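Local structure of phosphatidylglycerol lysyltransferase C-terminal domain-containing protein (Bacteroides thetaiotaomicron, 2HQY) at residues Lys137-Ala140 against Lys141-Ile145. The protein is of unknown function but binds coenzyme A and is probably a transferase related to phosphatidylglycerol lysyltransferases. Numbering follows the deposited sequence. Where two conformers were deposited one is given.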
ATOM      1  N   LYS A 137     -37.471 -12.050  17.808  1.00 23.43           N
ATOM      2  CA  LYS A 137     -36.008 -12.123  17.907  1.00 23.55           C
ATOM      3  C   LYS A 137     -35.284 -10.775  17.831  1.00 23.82           C
ATOM      4  O   LYS A 137     -34.116 -10.680  18.210  1.00 24.16           O
ATOM      5  CB  LYS A 137     -35.415 -13.124  16.908  1.00 24.01           C
ATOM      6  CG  LYS A 137     -35.587 -12.784  15.449  1.00 24.13           C
ATOM      7  CD  LYS A 137     -34.870 -13.828  14.613  1.00 27.98           C
ATOM      8  CE  LYS A 137     -35.565 -14.037  13.278  1.00 29.38           C
ATOM      9  NZ  LYS A 137     -34.842 -15.080  12.493  1.00 28.98           N
ATOM     10  N   PHE A 138     -35.981  -9.748  17.348  1.00 23.78           N
ATOM     11  CA  PHE A 138     -35.413  -8.395  17.275  1.00 23.59           C
ATOM     12  C   PHE A 138     -35.987  -7.426  18.308  1.00 23.77           C
ATOM     13  O   PHE A 138     -35.781  -6.216  18.193  1.00 24.09           O
ATOM     14  CB  PHE A 138     -35.539  -7.822  15.863  1.00 23.45           C
ATOM     15  CG  PHE A 138     -34.637  -8.488  14.861  1.00 21.52           C
ATOM     16  CD1 PHE A 138     -33.265  -8.221  14.850  1.00 22.05           C
ATOM     17  CD2 PHE A 138     -35.153  -9.388  13.945  1.00 21.02           C
ATOM     18  CE1 PHE A 138     -32.424  -8.840  13.927  1.00 22.61           C
ATOM     19  CE2 PHE A 138     -34.325 -10.035  13.025  1.00 22.73           C
ATOM     20  CZ  PHE A 138     -32.956  -9.759  13.010  1.00 21.81           C
ATOM     21  N   GLN A 139     -36.696  -7.947  19.318  1.00 23.82           N
ATOM     22  CA  GLN A 139     -37.272  -7.094  20.352  1.00 23.94           C
ATOM     23  C   GLN A 139     -36.254  -6.229  21.101  1.00 23.78           C
ATOM     24  O   GLN A 139     -36.495  -5.032  21.289  1.00 24.54           O
ATOM     25  CB  GLN A 139     -38.128  -7.889  21.344  1.00 24.78           C
ATOM     26  CG  GLN A 139     -38.953  -6.965  22.236  1.00 26.47           C
ATOM     27  CD  GLN A 139     -40.266  -7.572  22.625  1.00 30.38           C
ATOM     28  OE1 GLN A 139     -40.311  -8.647  23.220  1.00 33.08           O
ATOM     29  NE2 GLN A 139     -41.359  -6.890  22.284  1.00 32.32           N
ATOM     30  N   ALA A 140     -35.133  -6.815  21.532  1.00 23.48           N
ATOM     31  CA  ALA A 140     -34.059  -6.043  22.176  1.00 23.12           C
ATOM     32  C   ALA A 140     -33.508  -4.938  21.264  1.00 23.37           C
ATOM     33  O   ALA A 140     -33.195  -3.833  21.735  1.00 23.30           O
ATOM     34  CB  ALA A 140     -32.921  -6.962  22.636  1.00 23.38           C
ATOM     35  N   LYS A 141     -33.385  -5.236  19.973  1.00 22.76           N
ATOM     36  CA  LYS A 141     -32.862  -4.241  19.021  1.00 22.71           C
ATOM     37  C   LYS A 141     -33.830  -3.065  18.858  1.00 23.23           C
ATOM     38  O   LYS A 141     -33.400  -1.919  18.821  1.00 22.53           O
ATOM     39  CB  LYS A 141     -32.513  -4.879  17.667  1.00 22.78           C
ATOM     40  CG  LYS A 141     -31.445  -5.984  17.745  1.00 22.00           C
ATOM     41  CD  LYS A 141     -30.172  -5.479  18.373  1.00 21.74           C
ATOM     42  CE  LYS A 141     -29.100  -6.551  18.392  1.00 19.14           C
ATOM     43  NZ  LYS A 141     -27.935  -6.122  19.199  1.00 19.32           N
ATOM     44  N   ARG A 142     -35.130  -3.365  18.795  1.00 23.68           N
ATOM     45  CA  ARG A 142     -36.166  -2.335  18.759  1.00 23.87           C
ATOM     46  C   ARG A 142     -36.127  -1.489  20.021  1.00 24.77           C
ATOM     47  O   ARG A 142     -36.277  -0.261  19.954  1.00 24.55           O
ATOM     48  CB  ARG A 142     -37.557  -2.950  18.592  1.00 23.85           C
ATOM     49  CG  ARG A 142     -37.809  -3.535  17.218  1.00 23.46           C
ATOM     50  CD  ARG A 142     -39.310  -3.663  16.878  1.00 23.27           C
ATOM     51  NE  ARG A 142     -40.063  -4.475  17.838  1.00 23.21           N
ATOM     52  CZ  ARG A 142     -40.012  -5.805  17.942  1.00 22.30           C
ATOM     53  NH1 ARG A 142     -39.229  -6.527  17.144  1.00 21.79           N
ATOM     54  NH2 ARG A 142     -40.746  -6.425  18.861  1.00 22.44           N
ATOM     55  N   ASN A 143     -35.916  -2.138  21.164  1.00 25.34           N
ATOM     56  CA  ASN A 143     -35.788  -1.431  22.438  0.50 25.39           C
ATOM     57  C   ASN A 143     -34.648  -0.401  22.444  1.00 25.40           C
ATOM     58  O   ASN A 143     -34.817   0.706  22.968  1.00 25.46           O
ATOM     59  CB  ASN A 143     -35.626  -2.427  23.594  0.50 25.36           C
ATOM     60  CG  ASN A 143     -36.885  -3.255  23.849  0.50 25.10           C
ATOM     61  OD1 ASN A 143     -37.960  -2.968  23.317  0.50 24.42           O
ATOM     62  ND2 ASN A 143     -36.752  -4.288  24.671  0.50 25.29           N
ATOM     63  N   HIS A 144     -33.486  -0.775  21.880  1.00 24.79           N
ATOM     64  CA  HIS A 144     -32.324   0.131  21.816  1.00 24.74           C
ATOM     65  C   HIS A 144     -32.635   1.345  20.934  1.00 24.65           C
ATOM     66  O   HIS A 144     -32.245   2.463  21.263  1.00 24.98           O
ATOM     67  CB  HIS A 144     -31.053  -0.542  21.270  1.00 24.86           C
ATOM     68  CG  HIS A 144     -30.694  -1.835  21.933  1.00 26.00           C
ATOM     69  ND1 HIS A 144     -31.130  -2.155  23.202  1.00 28.14           N
ATOM     70  CD2 HIS A 144     -29.942  -2.885  21.515  1.00 27.35           C
ATOM     71  CE1 HIS A 144     -30.666  -3.350  23.535  1.00 28.61           C
ATOM     72  NE2 HIS A 144     -29.944  -3.813  22.531  1.00 28.68           N
ATOM     73  N   ILE A 145     -33.315   1.105  19.817  1.00 24.25           N
ATOM     74  CA  ILE A 145     -33.687   2.167  18.872  1.00 25.09           C
ATOM     75  C   ILE A 145     -34.643   3.131  19.561  1.00 25.47           C
ATOM     76  O   ILE A 145     -34.523   4.358  19.436  1.00 24.97           O
ATOM     77  CB  ILE A 145     -34.405   1.585  17.608  1.00 25.03           C
ATOM     78  CG1 ILE A 145     -33.457   0.710  16.766  1.00 26.16           C
ATOM     79  CG2 ILE A 145     -35.094   2.685  16.801  1.00 26.00           C
ATOM     80  CD1 ILE A 145     -32.141   1.340  16.431  1.00 26.28           C
TER
HETATM   81  O   HOH W   1     -33.124  -8.372  19.766  1.00 44.47           O
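Phe-138 and Arg-142 are joined where helix 139-151 begins, a worked example of how a helix start is held by backbone, water and side chains together. The Arg-142 N to Phe-138 O hydrogen bond, 3.0 Å long and nearly straight at 164°, opens the i to i+4 series, with Phe-138 at the N-cap position. Asn-143 N to Gln-139 O and His-144 N to Ala-140 O continue it. A water spans the first turn, donating to Lys-137 O and accepting from Lys-141 N at 3.2 Å from that nitrogen.

Among the side chains, Arg-142 turns back over the first turn: its chain bends at chi3 (-58°) and lays one guanidinium face, toward its rim, over Gln-139 CA, with CZ 3.9 Å from that carbon. NH2 passes 3.5 Å from Gln-139 NE2, the two planar groups turned 50° apart, while NH1 hydrogen-bonds to the carbonyls of Leu-133 and Gly-135. At the edge of the Phe-138 ring, Lys-141 CG lies 4.1 Å from CD1; Lys-141 NZ hydrogen-bonds to Ser-281 OG, with a cation-pi contact to Tyr-282. The His-144 ring sets one face on Ala-140 O, 3.0 Å beneath its centre. His-144 and Ile-145 rest on Ala-247 of helix 245-256, and the Lys-141 side chain lies about 8 Å from that of coenzyme A-binding Tyr-246.

Arg-142 thus ties the incoming loop to the first turn; a cation at the positive end of a helix would be disfavoured, which the partly negative Leu-133 and Gly-135 oxygens probably ease.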